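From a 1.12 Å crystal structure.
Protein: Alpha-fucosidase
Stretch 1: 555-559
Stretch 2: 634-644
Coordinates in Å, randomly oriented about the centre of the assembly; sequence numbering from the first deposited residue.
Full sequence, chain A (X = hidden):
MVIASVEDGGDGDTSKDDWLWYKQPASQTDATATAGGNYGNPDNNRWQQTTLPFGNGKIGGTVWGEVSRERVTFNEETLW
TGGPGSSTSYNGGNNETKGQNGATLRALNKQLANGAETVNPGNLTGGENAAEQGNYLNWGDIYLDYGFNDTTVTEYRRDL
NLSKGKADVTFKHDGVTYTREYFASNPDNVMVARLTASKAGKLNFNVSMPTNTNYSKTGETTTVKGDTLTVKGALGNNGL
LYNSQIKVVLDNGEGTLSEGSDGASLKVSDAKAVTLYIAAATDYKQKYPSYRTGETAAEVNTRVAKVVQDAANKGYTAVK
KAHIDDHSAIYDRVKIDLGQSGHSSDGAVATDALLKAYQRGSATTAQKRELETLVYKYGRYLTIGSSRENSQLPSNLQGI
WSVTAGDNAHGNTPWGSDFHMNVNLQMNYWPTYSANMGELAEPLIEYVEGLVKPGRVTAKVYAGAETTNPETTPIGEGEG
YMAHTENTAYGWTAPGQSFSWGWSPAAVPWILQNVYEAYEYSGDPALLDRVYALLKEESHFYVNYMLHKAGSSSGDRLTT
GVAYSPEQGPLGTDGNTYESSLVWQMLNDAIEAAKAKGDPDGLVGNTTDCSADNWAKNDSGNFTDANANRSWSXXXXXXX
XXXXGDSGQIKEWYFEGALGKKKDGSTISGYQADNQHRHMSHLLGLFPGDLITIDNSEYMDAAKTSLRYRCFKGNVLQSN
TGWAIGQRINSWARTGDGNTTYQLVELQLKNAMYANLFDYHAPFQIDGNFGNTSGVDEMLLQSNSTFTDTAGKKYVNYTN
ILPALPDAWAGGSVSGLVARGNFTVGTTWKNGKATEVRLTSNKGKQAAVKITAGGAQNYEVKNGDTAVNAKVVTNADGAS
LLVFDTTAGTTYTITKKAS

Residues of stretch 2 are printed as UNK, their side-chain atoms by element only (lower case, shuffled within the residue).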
# COMPACT_ATOMS: atom_id res chain seq x y z
N GLY A 555 9.38 -2.68 -33.82
CA GLY A 555 8.54 -1.98 -34.78
C GLY A 555 8.78 -0.49 -34.83
O GLY A 555 9.88 -0.02 -34.55
N ASP A 556 7.73 0.25 -35.19
CA ASP A 556 7.81 1.69 -35.38
C ASP A 556 7.17 2.40 -34.20
O ASP A 556 5.96 2.61 -34.17
CB ASP A 556 7.12 2.07 -36.70
CG ASP A 556 7.36 3.53 -37.09
OD1 ASP A 556 7.98 4.29 -36.32
OD2 ASP A 556 6.94 3.90 -38.21
N ARG A 557 8.00 2.76 -33.22
CA ARG A 557 7.52 3.38 -31.98
C ARG A 557 8.70 3.88 -31.17
O ARG A 557 9.83 3.45 -31.39
CB ARG A 557 6.71 2.37 -31.14
CG ARG A 557 7.40 1.01 -30.94
CD ARG A 557 6.79 0.19 -29.81
NE ARG A 557 5.35 -0.03 -29.93
CZ ARG A 557 4.79 -0.96 -30.70
NH1 ARG A 557 5.53 -1.76 -31.47
NH2 ARG A 557 3.47 -1.08 -30.71
N LEU A 558 8.43 4.79 -30.24
CA LEU A 558 9.36 5.02 -29.14
C LEU A 558 9.21 3.89 -28.14
O LEU A 558 8.10 3.42 -27.89
CB LEU A 558 9.08 6.34 -28.43
CG LEU A 558 9.33 7.65 -29.17
CD1 LEU A 558 8.92 8.82 -28.28
CD2 LEU A 558 10.79 7.79 -29.59
N THR A 559 10.33 3.44 -27.59
CA THR A 559 10.31 2.56 -26.43
C THR A 559 11.20 3.15 -25.34
O THR A 559 11.88 4.16 -25.55
CB THR A 559 10.81 1.13 -26.73
OG1 THR A 559 12.20 1.18 -27.07
CG2 THR A 559 10.01 0.47 -27.86
N UNK A 634 3.28 14.44 -28.00
CA UNK A 634 3.98 13.75 -29.07
C UNK A 634 4.56 12.43 -28.57
O UNK A 634 4.29 11.37 -29.14
s UNK A 634 6.04 13.80 -30.92
c UNK A 634 5.07 14.63 -29.66
N UNK A 635 5.33 12.49 -27.48
CA UNK A 635 5.95 11.29 -26.91
C UNK A 635 4.90 10.22 -26.59
O UNK A 635 5.06 9.05 -26.94
c UNK A 635 6.76 11.65 -25.66
N UNK A 636 3.81 10.64 -25.95
CA UNK A 636 2.74 9.72 -25.56
C UNK A 636 2.15 9.01 -26.77
O UNK A 636 1.89 7.80 -26.73
c UNK A 636 0.45 9.68 -24.40
n UNK A 636 -2.65 9.94 -24.62
c UNK A 636 1.65 10.49 -24.81
c UNK A 636 -0.49 10.51 -23.54
c UNK A 636 -1.84 9.84 -23.38
N UNK A 637 1.95 9.76 -27.86
CA UNK A 637 1.34 9.23 -29.08
C UNK A 637 2.23 8.22 -29.81
O UNK A 637 1.74 7.47 -30.65
o UNK A 637 2.10 10.87 -30.72
c UNK A 637 0.97 10.37 -30.03
N UNK A 638 3.52 8.23 -29.51
CA UNK A 638 4.49 7.39 -30.22
C UNK A 638 4.79 6.07 -29.54
O UNK A 638 5.47 5.21 -30.12
c UNK A 638 5.69 9.35 -31.42
c UNK A 638 6.98 10.15 -31.36
c UNK A 638 5.40 8.91 -32.85
c UNK A 638 5.78 8.16 -30.47
N UNK A 639 4.31 5.89 -28.31
CA UNK A 639 4.61 4.67 -27.56
C UNK A 639 3.86 3.46 -28.09
O UNK A 639 4.42 2.35 -28.12
c UNK A 639 4.67 6.24 -24.00
c UNK A 639 4.32 4.87 -26.07
c UNK A 639 5.26 5.84 -25.34
c UNK A 639 6.65 5.25 -25.15
N UNK A 640 2.62 3.66 -28.52
CA UNK A 640 1.77 2.57 -29.01
C UNK A 640 1.91 1.34 -28.11
O UNK A 640 2.29 0.26 -28.56
n UNK A 640 2.60 1.36 -34.62
c UNK A 640 2.20 3.07 -32.87
c UNK A 640 1.70 3.34 -31.45
c UNK A 640 2.10 2.24 -30.47
c UNK A 640 1.78 1.72 -33.42
N UNK A 641 1.60 1.51 -26.81
CA UNK A 641 1.95 0.47 -25.84
C UNK A 641 1.24 -0.87 -26.00
O UNK A 641 1.81 -1.91 -25.65
c UNK A 641 1.59 1.11 -24.49
c UNK A 641 0.56 2.13 -24.83
c UNK A 641 0.93 2.66 -26.16
N UNK A 642 0.01 -0.84 -26.52
CA UNK A 642 -0.79 -2.05 -26.63
C UNK A 642 -0.84 -2.58 -28.06
O UNK A 642 -1.21 -1.86 -28.99
c UNK A 642 -1.57 -2.28 -23.67
c UNK A 642 -3.08 -3.14 -26.32
c UNK A 642 -2.25 -1.85 -26.13
c UNK A 642 -2.27 -1.37 -24.68
N UNK A 643 -0.48 -3.86 -28.20
CA UNK A 643 -0.70 -4.59 -29.45
C UNK A 643 -1.35 -5.92 -29.11
O UNK A 643 -0.94 -6.60 -28.17
c UNK A 643 2.26 -3.94 -31.88
c UNK A 643 0.62 -4.84 -30.18
c UNK A 643 1.19 -3.62 -30.85
o UNK A 643 2.67 -3.00 -32.58
o UNK A 643 2.69 -5.11 -31.98
N UNK A 644 -2.37 -6.27 -29.89
CA UNK A 644 -3.02 -7.57 -29.76
C UNK A 644 -2.32 -8.56 -30.68
O UNK A 644 -2.13 -8.28 -31.87
c UNK A 644 -4.53 -7.48 -30.09
c UNK A 644 -5.19 -8.85 -29.98
c UNK A 644 -5.23 -6.48 -29.17
O HOH W 1 4.66 5.18 -32.99
O HOH W 2 5.37 -4.67 -32.55
O HOH W 3 6.57 1.59 -26.66

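Position 634 carries one carbon and then a sulfur, and neither comes near stretch 1. A lone terminal sulfur one carbon from CA identifies Cys 634, which is bonded covalently to a group elsewhere in the structure.

Position 635 has a single side-chain carbon, so it is Ala 635. Its CB lies 4.4 Å from Leu 558 CD1, and so short a side chain gives the leucine a small apolar surface to rest on.

At position 636 four carbons run in a row and end in nitrogen, the pattern of lysine. Lys 636 points away from stretch 1, and its extended chain carries the amine into a partly exposed setting.

Position 637 shows one carbon and one oxygen: Ser 637. It does not touch stretch 1; its OG instead donates to Cys 634 O at 2.7 Å, turning the hydroxyl back onto the helix backbone.

Position 638 has four carbons forked at the second, which makes it leucine, since isoleucine would fork at the first. Leu 638 points toward stretch 1, and its CB packs 3.8 Å from Leu 558 CG. Its backbone contributes as well: Leu 558 N donates to Leu 638 O at 3.0 Å.

Position 639 repeats the four-carbon pattern with the fork at the second carbon. Leu 639 directs its CA-to-CB bond away, yet the end of the side chain comes nearer, leaving CD2 4.2 Å from Leu 558 CB. The fork one carbon out lets a buried leucine reach this apolar neighbor.

Position 640 again has four carbons in a row ending in nitrogen. Lys 640 is the first residue after the helix to leave helical phi/psi, with positive phi. Its CA-to-CB bond points toward stretch 1, and the long chain, on an exposed residue, brings NZ within 3.6 Å of Asp 556 O.

At position 641 three carbons close a ring onto the backbone nitrogen, the signature of proline. Pro 641 points away from stretch 1, and its ring, which leaves the nitrogen without a hydrogen to donate, restricts phi just after the turn.

Position 642 has four carbons forked at the first, one arm two carbons long: Ile 642. It too points away, placing a branched apolar side chain in a buried site.

Position 643 has three carbons, the last bearing two oxygens, hence Glu 643. Its carboxylate meets the Arg 557 guanidinium in a salt bridge, with NH2 2.8 Å from OE2.

Position 644 has one carbon carrying two more, the fork of Val 644, out of reach of stretch 1.

The contact works through two neighboring residues. Leu 558 packs against apolar side chains, while Arg 557 spends its charge on the chain leaving the helix: NE donates to Leu 639 O at 3.1 Å and NH2 to Lys 640 O at 2.8 Å. These carbonyls and Glu 643 OE2 lie near the guanidinium plane, where its N-H groups point. Water 3 adds a bridge, donating to both Leu 558 O and Leu 639 O.

Stretch 2, residues 634-644: CAKSLLKPIEV
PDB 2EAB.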